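Local coordinates for putative cell surface protein (Streptococcus pyogenes, PDB 4OFQ) that probably acts as a cell-surface adhesin of the antigen I/II family, its C-terminal region built from beta-sandwich domains with bound calcium, at residues A[37-48]-A[146-157]; A[115-123]-A[171-180]. All blocks are in the same frame, centred on the assembly; numbering follows the deposited sequence.

In the fold
Both contacts belong to the first of the two beta-sandwich halves of this chain, with centres about 18 Å apart. Contact 1 joins strands 38-45 and 149-157 within one sheet; contact 2 sets the end of helix 110-119 against the hairpin of strands 164-174 and 177-188 in the other. Along the chain their segments alternate: 37-48, 115-123, 146-157, then 171-180, and the link from strand 149-157 to strand 164-174 carries the chain from one sheet to the other. The contacts meet where the chain after strand 38-45 lies against the hairpin: Gln172 NE2 probably donates to Asp46 O, at 2.7 Å, and Phe47 packs on Asp174.

Contact 1: residues A[37-48]-A[146-157]; sequences STLTYVAKQDFD and GLDITYNLSFKL
Tyr41 and Leu153 form one of four hydrogen-bonded pairs in the antiparallel ladder between strands 38-45 and 149-157, neighbours in one sheet of the beta sandwich. Tyr41 N reaches Leu153 O at 2.8 Å; the pairs Leu39-Phe155, Ala43-Tyr151 and Gln45-Ile149 repeat the pattern. Most of their side chains are apolar or aromatic, as suits the sandwich interior. The Tyr41 and Phe155 side chains cross at about a right angle, and Tyr41 CE2 lies 3.7 Å from Phe155 CD2. The methyl of Ala43 lies beside Tyr151 CB and against Tyr66 of strand 64-70, on which the Tyr151 ring is stacked.

A buried polar pair interrupts this layer. The Tyr151 hydroxyl donates to Gln45 OE1 at 2.6 Å, approaching from above the amide carbonyl plane. Gln45 reaches it because CG stands anti to the backbone N (chi1 -180°) and the chain stays extended, alongside Ile149.

Hydroxyls and amides suit the other, more exposed face. Thr40 OG1 and Ser154 OG share a hydrogen bond of 2.9 Å, and Ser154 OG is held also by Asn83 ND2. Farther along, Lys156 bends at chi2 (-77°) and brings NZ to Thr38 OG1.

Beyond the ladder, the Asp148 carboxylate accepts from the backbone that follows strand 38-45: its OD1 takes Phe47 N at 2.8 Å and, weakly, Asp48 N. Asp46 OD1 closes an Asx turn on Asp48 N, while its OD2 accepts from Gln15 N. Gly146, at positive phi, ends the preceding helix in a Schellman motif. Asp46 OD1 lies 3.5 Å from Asp148 OD1, a proximity probably eased by Lys44 and by a water that donates to Asp46 OD1 and Asp148 OD2, 2.7 Å from each, and accepts from Lys44 NZ.

Contact 2: residues A[115-123]-A[171-180]; sequences LIKASGISP and YQIDFGNGYY
Ile121 packs against Tyr171 and Tyr180 where the chain leaving helix 110-119 crosses a beta hairpin, strands 164-174 and 177-188 joined by a type I' turn from Asp174 to Asn177. This is the tight part. Ile121 CG2 makes a CH-pi contact over one face of the Tyr171 ring, 4.2 Å from its centroid, while CG1 meets CD1 of the same ring. Ile121 CD1, at the tip of the CG1 branch, comes within 3.4 Å of Tyr180 CE2, so one isoleucine bridges two tyrosines. Gly178, with no side chain, lets Ser119 O and Ile121 close in on the strand.

Ser119 OG bonds both ways at the helix C-terminus. It sits between the backbone N and carbonyl carbon (chi1 71°), from where it donates to Ile116 O and accepts from Ile121 N at 3.0 Å, an ST turn. Ile173 CD1 packs on the same hydroxyl and on Ile116. Ser119 O meanwhile receives Gly178 N, a bent bond with 133° at the hydrogen. Gly120 is the first residue past the helix to leave helical angles, with positive phi, a backbone shape glycine accepts readily.

Toward the hairpin turn the fit is looser. Leu115 CD2 approaches Gly176 CA only to 4.4 Å, and a water bridges the two residues, donating to both Leu115 O and Gly176 O. Ser122 and Tyr180 are exposed as well. Pro123, beside Tyr171, leads toward the calcium site, to which Val124 and Glu126 contribute. On the exposed side the Tyr180 hydroxyl donates to Gly120 O, 3.1 Å away and in the carbonyl plane.

Contact 1: residues A[37-48]-A[146-157]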
loop_
_atom_site.group_PDB
_atom_site.type_symbol
_atom_site.label_atom_id
_atom_site.label_comp_id
_atom_site.label_asym_id
_atom_site.label_seq_id
_atom_site.Cartn_x
_atom_site.Cartn_y
_atom_site.Cartn_z
ATOM N N SER A 37 -0.800 1.984 -2.733
ATOM C CA SER A 37 0.657 1.856 -2.544
ATOM C C SER A 37 1.318 1.033 -3.645
ATOM O O SER A 37 0.719 0.102 -4.184
ATOM C CB SER A 37 0.994 1.210 -1.185
ATOM O OG SER A 37 0.588 2.043 -0.099
ATOM N N THR A 38 2.552 1.390 -3.978
ATOM C CA THR A 38 3.375 0.557 -4.851
ATOM C C THR A 38 4.246 -0.241 -3.918
ATOM O O THR A 38 4.891 0.338 -3.054
ATOM C CB THR A 38 4.276 1.415 -5.754
ATOM O OG1 THR A 38 3.457 2.250 -6.585
ATOM C CG2 THR A 38 5.165 0.525 -6.637
ATOM N N LEU A 39 4.239 -1.565 -4.063
ATOM C CA LEU A 39 5.100 -2.413 -3.259
ATOM C C LEU A 39 6.378 -2.736 -4.021
ATOM O O LEU A 39 6.341 -3.418 -5.047
ATOM C CB LEU A 39 4.379 -3.718 -2.894
ATOM C CG LEU A 39 2.982 -3.490 -2.317
ATOM C CD1 LEU A 39 2.352 -4.807 -1.917
ATOM C CD2 LEU A 39 3.092 -2.562 -1.119
ATOM N N THR A 40 7.511 -2.285 -3.492
ATOM C CA THR A 40 8.791 -2.549 -4.139
ATOM C C THR A 40 9.616 -3.532 -3.333
ATOM O O THR A 40 10.007 -3.245 -2.200
ATOM C CB THR A 40 9.582 -1.257 -4.368
ATOM O OG1 THR A 40 8.859 -0.432 -5.291
ATOM C CG2 THR A 40 10.969 -1.571 -4.966
ATOM N N TYR A 41 9.845 -4.700 -3.925
ATOM C CA TYR A 41 10.591 -5.767 -3.294
ATOM C C TYR A 41 11.980 -5.872 -3.883
ATOM O O TYR A 41 12.192 -5.612 -5.083
ATOM C CB TYR A 41 9.880 -7.103 -3.515
ATOM C CG TYR A 41 8.488 -7.209 -2.936
ATOM C CD1 TYR A 41 8.293 -7.492 -1.582
ATOM C CD2 TYR A 41 7.366 -7.084 -3.751
ATOM C CE1 TYR A 41 7.013 -7.610 -1.054
ATOM C CE2 TYR A 41 6.094 -7.203 -3.243
ATOM C CZ TYR A 41 5.920 -7.476 -1.892
ATOM O OH TYR A 41 4.650 -7.579 -1.389
ATOM N N VAL A 42 12.930 -6.275 -3.044
ATOM C CA VAL A 42 14.270 -6.606 -3.505
ATOM C C VAL A 42 14.491 -8.067 -3.122
ATOM O O VAL A 42 14.425 -8.422 -1.945
ATOM C CB VAL A 42 15.321 -5.699 -2.831
ATOM C CG1 VAL A 42 16.734 -6.011 -3.346
ATOM C CG2 VAL A 42 14.972 -4.217 -3.041
ATOM N N ALA A 43 14.697 -8.917 -4.123
ATOM C CA ALA A 43 14.788 -10.347 -3.898
ATOM C C ALA A 43 16.181 -10.816 -4.267
ATOM O O ALA A 43 16.763 -10.336 -5.256
ATOM C CB ALA A 43 13.745 -11.089 -4.727
ATOM N N LYS A 44 16.712 -11.741 -3.475
ATOM C CA LYS A 44 18.028 -12.309 -3.746
ATOM C C LYS A 44 17.931 -13.765 -4.177
ATOM O O LYS A 44 17.223 -14.561 -3.557
ATOM C CB LYS A 44 18.941 -12.216 -2.515
ATOM C CG LYS A 44 20.290 -12.934 -2.708
ATOM C CD LYS A 44 21.229 -12.769 -1.511
ATOM C CE LYS A 44 20.842 -13.691 -0.378
ATOM N NZ LYS A 44 21.805 -13.627 0.762
ATOM N N GLN A 45 18.671 -14.094 -5.232
ATOM C CA GLN A 45 18.868 -15.463 -5.696
ATOM C C GLN A 45 20.284 -15.829 -5.262
ATOM O O GLN A 45 21.260 -15.276 -5.773
ATOM C CB GLN A 45 18.711 -15.511 -7.222
ATOM C CG GLN A 45 18.879 -16.877 -7.914
ATOM C CD GLN A 45 18.409 -16.824 -9.374
ATOM O OE1 GLN A 45 18.349 -15.745 -9.976
ATOM N NE2 GLN A 45 18.064 -17.984 -9.943
ATOM N N ASP A 46 20.385 -16.750 -4.301
ATOM C CA ASP A 46 21.608 -16.971 -3.536
ATOM C C ASP A 46 22.485 -18.060 -4.151
ATOM O O ASP A 46 22.131 -19.236 -4.131
ATOM C CB ASP A 46 21.211 -17.361 -2.104
ATOM C CG ASP A 46 22.401 -17.625 -1.190
ATOM O OD1 ASP A 46 23.560 -17.330 -1.553
ATOM O OD2 ASP A 46 22.156 -18.119 -0.070
ATOM N N PHE A 47 23.644 -17.673 -4.666
ATOM C CA PHE A 47 24.541 -18.631 -5.308
ATOM C C PHE A 47 25.844 -18.778 -4.547
ATOM O O PHE A 47 26.715 -19.545 -4.942
ATOM C CB PHE A 47 24.853 -18.210 -6.740
ATOM C CG PHE A 47 23.695 -18.367 -7.687
ATOM C CD1 PHE A 47 22.769 -19.378 -7.505
ATOM C CD2 PHE A 47 23.543 -17.504 -8.763
ATOM C CE1 PHE A 47 21.694 -19.527 -8.387
ATOM C CE2 PHE A 47 22.478 -17.651 -9.648
ATOM C CZ PHE A 47 21.556 -18.661 -9.459
ATOM N N ASP A 48 25.973 -18.036 -3.455
ATOM C CA ASP A 48 27.211 -18.005 -2.687
ATOM C C ASP A 48 27.824 -19.388 -2.403
ATOM O O ASP A 48 29.027 -19.584 -2.578
ATOM C CB ASP A 48 27.001 -17.228 -1.388
ATOM C CG ASP A 48 28.272 -17.084 -0.596
ATOM O OD1 ASP A 48 29.149 -16.311 -1.025
ATOM O OD2 ASP A 48 28.394 -17.747 0.448
ATOM N N GLY A 146 29.643 -17.849 -7.694
ATOM C CA GLY A 146 28.994 -17.434 -6.463
ATOM C C GLY A 146 28.434 -16.019 -6.537
ATOM O O GLY A 146 28.381 -15.306 -5.539
ATOM N N LEU A 147 28.011 -15.614 -7.727
ATOM C CA LEU A 147 27.487 -14.274 -7.940
ATOM C C LEU A 147 25.966 -14.252 -7.818
ATOM O O LEU A 147 25.255 -14.676 -8.739
ATOM C CB LEU A 147 27.925 -13.749 -9.313
ATOM C CG LEU A 147 29.436 -13.626 -9.546
ATOM C CD1 LEU A 147 29.779 -13.323 -11.005
ATOM C CD2 LEU A 147 29.987 -12.537 -8.645
ATOM N N ASP A 148 25.474 -13.754 -6.687
ATOM C CA ASP A 148 24.035 -13.663 -6.454
ATOM C C ASP A 148 23.330 -12.813 -7.510
ATOM O O ASP A 148 23.907 -11.883 -8.068
ATOM C CB ASP A 148 23.725 -13.052 -5.083
ATOM C CG ASP A 148 24.233 -13.888 -3.920
ATOM O OD1 ASP A 148 24.537 -15.095 -4.093
ATOM O OD2 ASP A 148 24.316 -13.317 -2.810
ATOM N N ILE A 149 22.069 -13.128 -7.759
ATOM C CA ILE A 149 21.242 -12.306 -8.630
ATOM C C ILE A 149 20.261 -11.532 -7.763
ATOM O O ILE A 149 19.653 -12.100 -6.853
ATOM C CB ILE A 149 20.472 -13.155 -9.663
ATOM C CG1 ILE A 149 21.391 -14.208 -10.307
ATOM C CG2 ILE A 149 19.835 -12.242 -10.731
ATOM C CD1 ILE A 149 22.593 -13.617 -11.041
ATOM N N THR A 150 20.122 -10.235 -8.040
ATOM C CA THR A 150 19.203 -9.377 -7.298
ATOM C C THR A 150 18.064 -8.898 -8.199
ATOM O O THR A 150 18.304 -8.286 -9.249
ATOM C CB THR A 150 19.936 -8.164 -6.691
ATOM O OG1 THR A 150 20.966 -8.630 -5.806
ATOM C CG2 THR A 150 18.960 -7.259 -5.920
ATOM N N TYR A 151 16.836 -9.188 -7.781
ATOM C CA TYR A 151 15.645 -8.806 -8.529
ATOM C C TYR A 151 15.006 -7.608 -7.833
ATOM O O TYR A 151 14.770 -7.634 -6.627
ATOM C CB TYR A 151 14.636 -9.965 -8.586
ATOM C CG TYR A 151 15.101 -11.226 -9.306
ATOM C CD1 TYR A 151 16.106 -12.027 -8.774
ATOM C CD2 TYR A 151 14.506 -11.631 -10.500
ATOM C CE1 TYR A 151 16.532 -13.191 -9.429
ATOM C CE2 TYR A 151 14.913 -12.802 -11.158
ATOM C CZ TYR A 151 15.929 -13.575 -10.620
ATOM O OH TYR A 151 16.357 -14.738 -11.263
ATOM N N ASN A 152 14.734 -6.553 -8.591
ATOM C CA ASN A 152 14.056 -5.390 -8.031
ATOM C C ASN A 152 12.710 -5.255 -8.736
ATOM O O ASN A 152 12.665 -4.946 -9.924
ATOM C CB ASN A 152 14.916 -4.150 -8.247
ATOM C CG ASN A 152 14.455 -2.977 -7.426
ATOM O OD1 ASN A 152 13.341 -2.490 -7.596
ATOM N ND2 ASN A 152 15.328 -2.491 -6.551
ATOM N N LEU A 153 11.625 -5.502 -7.998
ATOM C CA LEU A 153 10.304 -5.737 -8.577
ATOM C C LEU A 153 9.273 -4.828 -7.926
ATOM O O LEU A 153 9.263 -4.715 -6.707
ATOM C CB LEU A 153 9.879 -7.181 -8.275
ATOM C CG LEU A 153 10.871 -8.285 -8.648
ATOM C CD1 LEU A 153 10.368 -9.675 -8.204
ATOM C CD2 LEU A 153 11.120 -8.246 -10.155
ATOM N N SER A 154 8.403 -4.199 -8.713
ATOM C CA SER A 154 7.331 -3.379 -8.125
ATOM C C SER A 154 5.951 -3.890 -8.525
ATOM O O SER A 154 5.696 -4.102 -9.714
ATOM C CB SER A 154 7.471 -1.910 -8.557
ATOM O OG SER A 154 8.686 -1.364 -8.066
ATOM N N PHE A 155 5.055 -4.045 -7.543
ATOM C CA PHE A 155 3.671 -4.461 -7.797
ATOM C C PHE A 155 2.687 -3.412 -7.262
ATOM O O PHE A 155 2.973 -2.718 -6.268
ATOM C CB PHE A 155 3.333 -5.760 -7.053
ATOM C CG PHE A 155 4.066 -6.989 -7.540
ATOM C CD1 PHE A 155 3.596 -7.717 -8.636
ATOM C CD2 PHE A 155 5.167 -7.471 -6.843
ATOM C CE1 PHE A 155 4.244 -8.869 -9.050
ATOM C CE2 PHE A 155 5.827 -8.631 -7.258
ATOM C CZ PHE A 155 5.355 -9.331 -8.351
ATOM N N LYS A 156 1.517 -3.335 -7.895
ATOM C CA LYS A 156 0.352 -2.654 -7.308
ATOM C C LYS A 156 -0.632 -3.686 -6.726
ATOM O O LYS A 156 -0.604 -4.863 -7.099
ATOM C CB LYS A 156 -0.389 -1.858 -8.377
ATOM C CG LYS A 156 0.508 -1.028 -9.275
ATOM C CD LYS A 156 0.989 0.234 -8.603
ATOM C CE LYS A 156 1.847 1.051 -9.575
ATOM N NZ LYS A 156 2.311 2.357 -8.996
ATOM N N LEU A 157 -1.512 -3.229 -5.835
ATOM C CA LEU A 157 -2.580 -4.072 -5.283
ATOM C C LEU A 157 -3.804 -4.115 -6.218
ATOM O O LEU A 157 -4.035 -3.188 -6.996
ATOM C CB LEU A 157 -3.024 -3.512 -3.928
ATOM C CG LEU A 157 -1.947 -3.410 -2.843
ATOM C CD1 LEU A 157 -2.491 -2.731 -1.588
ATOM C CD2 LEU A 157 -1.427 -4.804 -2.523
HETATM O O HOH W 1 -1.579 -0.407 -5.094
HETATM O O HOH W 2 24.081 -14.843 -0.605
#

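Contact 2: residues A[115-123]-A[171-180]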
loop_
_atom_site.group_PDB
_atom_site.type_symbol
_atom_site.label_atom_id
_atom_site.label_comp_id
_atom_site.label_asym_id
_atom_site.label_seq_id
_atom_site.Cartn_x
_atom_site.Cartn_y
_atom_site.Cartn_z
ATOM N N LEU A 115 9.874 -30.065 -12.990
ATOM C CA LEU A 115 10.940 -29.463 -12.191
ATOM C C LEU A 115 10.428 -28.892 -10.868
ATOM O O LEU A 115 10.997 -29.156 -9.812
ATOM C CB LEU A 115 11.674 -28.380 -12.988
ATOM C CG LEU A 115 12.754 -28.913 -13.932
ATOM C CD1 LEU A 115 13.321 -27.803 -14.804
ATOM C CD2 LEU A 115 13.867 -29.591 -13.143
ATOM N N ILE A 116 9.358 -28.106 -10.928
ATOM C CA ILE A 116 8.735 -27.593 -9.711
ATOM C C ILE A 116 8.290 -28.718 -8.766
ATOM O O ILE A 116 8.577 -28.674 -7.562
ATOM C CB ILE A 116 7.560 -26.641 -10.041
ATOM C CG1 ILE A 116 8.103 -25.365 -10.680
ATOM C CG2 ILE A 116 6.754 -26.313 -8.788
ATOM C CD1 ILE A 116 7.031 -24.443 -11.242
ATOM N N LYS A 117 7.617 -29.726 -9.318
ATOM C CA LYS A 117 7.109 -30.862 -8.538
ATOM C C LYS A 117 8.207 -31.586 -7.769
ATOM O O LYS A 117 8.048 -31.938 -6.596
ATOM C CB LYS A 117 6.417 -31.881 -9.452
ATOM C CG LYS A 117 5.008 -31.512 -9.888
ATOM C CD LYS A 117 3.960 -32.043 -8.919
ATOM C CE LYS A 117 2.545 -31.753 -9.417
ATOM N NZ LYS A 117 2.287 -30.288 -9.617
ATOM N N ALA A 118 9.320 -31.824 -8.443
ATOM C CA ALA A 118 10.380 -32.642 -7.870
ATOM C C ALA A 118 11.302 -31.841 -6.954
ATOM O O ALA A 118 12.158 -32.413 -6.283
ATOM C CB ALA A 118 11.173 -33.308 -8.973
ATOM N N SER A 119 11.113 -30.524 -6.915
ATOM C CA SER A 119 12.029 -29.645 -6.182
ATOM C C SER A 119 11.783 -29.562 -4.673
ATOM O O SER A 119 12.686 -29.209 -3.914
ATOM C CB SER A 119 11.969 -28.239 -6.761
ATOM O OG SER A 119 10.732 -27.634 -6.434
ATOM N N GLY A 120 10.566 -29.866 -4.236
ATOM C CA GLY A 120 10.209 -29.677 -2.839
ATOM C C GLY A 120 9.478 -28.360 -2.653
ATOM O O GLY A 120 8.879 -28.109 -1.609
ATOM N N ILE A 121 9.519 -27.530 -3.694
ATOM C CA ILE A 121 8.933 -26.190 -3.702
ATOM C C ILE A 121 7.450 -26.220 -4.079
ATOM O O ILE A 121 7.031 -27.009 -4.921
ATOM C CB ILE A 121 9.737 -25.265 -4.672
ATOM C CG1 ILE A 121 10.811 -24.480 -3.920
ATOM C CG2 ILE A 121 8.836 -24.329 -5.458
ATOM C CD1 ILE A 121 11.066 -24.965 -2.501
ATOM N N SER A 122 6.659 -25.350 -3.455
ATOM C CA SER A 122 5.214 -25.379 -3.631
ATOM C C SER A 122 4.602 -23.983 -3.766
ATOM O O SER A 122 4.007 -23.473 -2.811
ATOM C CB SER A 122 4.570 -26.100 -2.442
ATOM O OG SER A 122 3.199 -26.371 -2.679
ATOM N N PRO A 123 4.731 -23.362 -4.954
ATOM C CA PRO A 123 4.103 -22.047 -5.142
ATOM C C PRO A 123 2.586 -22.157 -5.258
ATOM O O PRO A 123 2.079 -23.049 -5.935
ATOM C CB PRO A 123 4.698 -21.560 -6.459
ATOM C CG PRO A 123 5.025 -22.793 -7.200
ATOM C CD PRO A 123 5.411 -23.829 -6.173
ATOM N N TYR A 171 11.185 -18.451 -4.184
ATOM C CA TYR A 171 11.753 -19.775 -4.143
ATOM C C TYR A 171 12.876 -19.800 -5.160
ATOM O O TYR A 171 12.880 -19.035 -6.124
ATOM C CB TYR A 171 10.723 -20.815 -4.556
ATOM C CG TYR A 171 9.506 -20.893 -3.669
ATOM C CD1 TYR A 171 9.581 -21.473 -2.415
ATOM C CD2 TYR A 171 8.269 -20.434 -4.103
ATOM C CE1 TYR A 171 8.466 -21.570 -1.614
ATOM C CE2 TYR A 171 7.147 -20.522 -3.293
ATOM C CZ TYR A 171 7.257 -21.092 -2.052
ATOM O OH TYR A 171 6.157 -21.195 -1.231
ATOM N N GLN A 172 13.811 -20.712 -4.960
ATOM C CA GLN A 172 14.957 -20.857 -5.840
ATOM C C GLN A 172 15.102 -22.345 -6.123
ATOM O O GLN A 172 15.043 -23.157 -5.194
ATOM C CB GLN A 172 16.158 -20.339 -5.073
ATOM C CG GLN A 172 17.478 -20.366 -5.746
ATOM C CD GLN A 172 18.516 -19.665 -4.893
ATOM O OE1 GLN A 172 18.231 -18.625 -4.281
ATOM N NE2 GLN A 172 19.715 -20.226 -4.835
ATOM N N ILE A 173 15.250 -22.715 -7.398
ATOM C CA ILE A 173 15.443 -24.117 -7.755
ATOM C C ILE A 173 16.723 -24.242 -8.566
ATOM O O ILE A 173 16.786 -23.787 -9.709
ATOM C CB ILE A 173 14.260 -24.708 -8.565
ATOM C CG1 ILE A 173 12.921 -24.436 -7.866
ATOM C CG2 ILE A 173 14.465 -26.208 -8.811
ATOM C CD1 ILE A 173 11.713 -24.836 -8.711
ATOM N N ASP A 174 17.740 -24.846 -7.952
ATOM C CA ASP A 174 19.054 -24.980 -8.554
ATOM C C ASP A 174 19.336 -26.462 -8.758
ATOM O O ASP A 174 19.217 -27.258 -7.824
ATOM C CB ASP A 174 20.131 -24.406 -7.631
ATOM C CG ASP A 174 19.792 -23.017 -7.120
ATOM O OD1 ASP A 174 19.229 -22.219 -7.902
ATOM O OD2 ASP A 174 20.103 -22.724 -5.942
ATOM N N PHE A 175 19.721 -26.820 -9.975
ATOM C CA PHE A 175 19.990 -28.206 -10.323
ATOM C C PHE A 175 18.812 -29.098 -9.941
ATOM O O PHE A 175 19.021 -30.258 -9.580
ATOM C CB PHE A 175 21.237 -28.742 -9.589
ATOM C CG PHE A 175 22.377 -27.771 -9.509
ATOM C CD1 PHE A 175 23.228 -27.584 -10.590
ATOM C CD2 PHE A 175 22.627 -27.075 -8.334
ATOM C CE1 PHE A 175 24.293 -26.695 -10.507
ATOM C CE2 PHE A 175 23.689 -26.187 -8.240
ATOM C CZ PHE A 175 24.526 -25.998 -9.326
ATOM N N GLY A 176 17.598 -28.551 -9.980
ATOM C CA GLY A 176 16.411 -29.269 -9.542
ATOM C C GLY A 176 16.145 -29.267 -8.040
ATOM O O GLY A 176 15.123 -29.795 -7.592
ATOM N N ASN A 177 17.051 -28.687 -7.257
ATOM C CA ASN A 177 16.853 -28.620 -5.808
ATOM C C ASN A 177 16.124 -27.339 -5.400
ATOM O O ASN A 177 16.599 -26.238 -5.689
ATOM C CB ASN A 177 18.190 -28.673 -5.071
ATOM C CG ASN A 177 18.998 -29.904 -5.412
ATOM O OD1 ASN A 177 18.474 -31.022 -5.455
ATOM N ND2 ASN A 177 20.289 -29.707 -5.659
ATOM N N GLY A 178 14.992 -27.479 -4.711
ATOM C CA GLY A 178 14.214 -26.325 -4.279
ATOM C C GLY A 178 14.589 -25.764 -2.911
ATOM O O GLY A 178 14.909 -26.511 -1.985
ATOM N N TYR A 179 14.541 -24.439 -2.785
ATOM C CA TYR A 179 14.820 -23.765 -1.519
ATOM C C TYR A 179 13.787 -22.670 -1.264
ATOM O O TYR A 179 13.332 -22.025 -2.198
ATOM C CB TYR A 179 16.238 -23.186 -1.514
ATOM C CG TYR A 179 17.296 -24.239 -1.742
ATOM C CD1 TYR A 179 17.841 -24.944 -0.671
ATOM C CD2 TYR A 179 17.731 -24.547 -3.026
ATOM C CE1 TYR A 179 18.800 -25.918 -0.872
ATOM C CE2 TYR A 179 18.700 -25.527 -3.242
ATOM C CZ TYR A 179 19.226 -26.208 -2.158
ATOM O OH TYR A 179 20.183 -27.184 -2.347
ATOM N N TYR A 180 13.426 -22.486 0.005
ATOM C CA TYR A 180 12.371 -21.565 0.436
ATOM C C TYR A 180 12.936 -20.225 0.907
ATOM O O TYR A 180 13.907 -20.187 1.667
ATOM C CB TYR A 180 11.606 -22.186 1.615
ATOM C CG TYR A 180 10.551 -23.201 1.244
ATOM C CD1 TYR A 180 9.210 -22.845 1.203
ATOM C CD2 TYR A 180 10.887 -24.519 0.956
ATOM C CE1 TYR A 180 8.231 -23.766 0.862
ATOM C CE2 TYR A 180 9.908 -25.452 0.620
ATOM C CZ TYR A 180 8.583 -25.064 0.571
ATOM O OH TYR A 180 7.600 -25.966 0.237
HETATM O O HOH W 3 13.314 -30.623 -9.525
#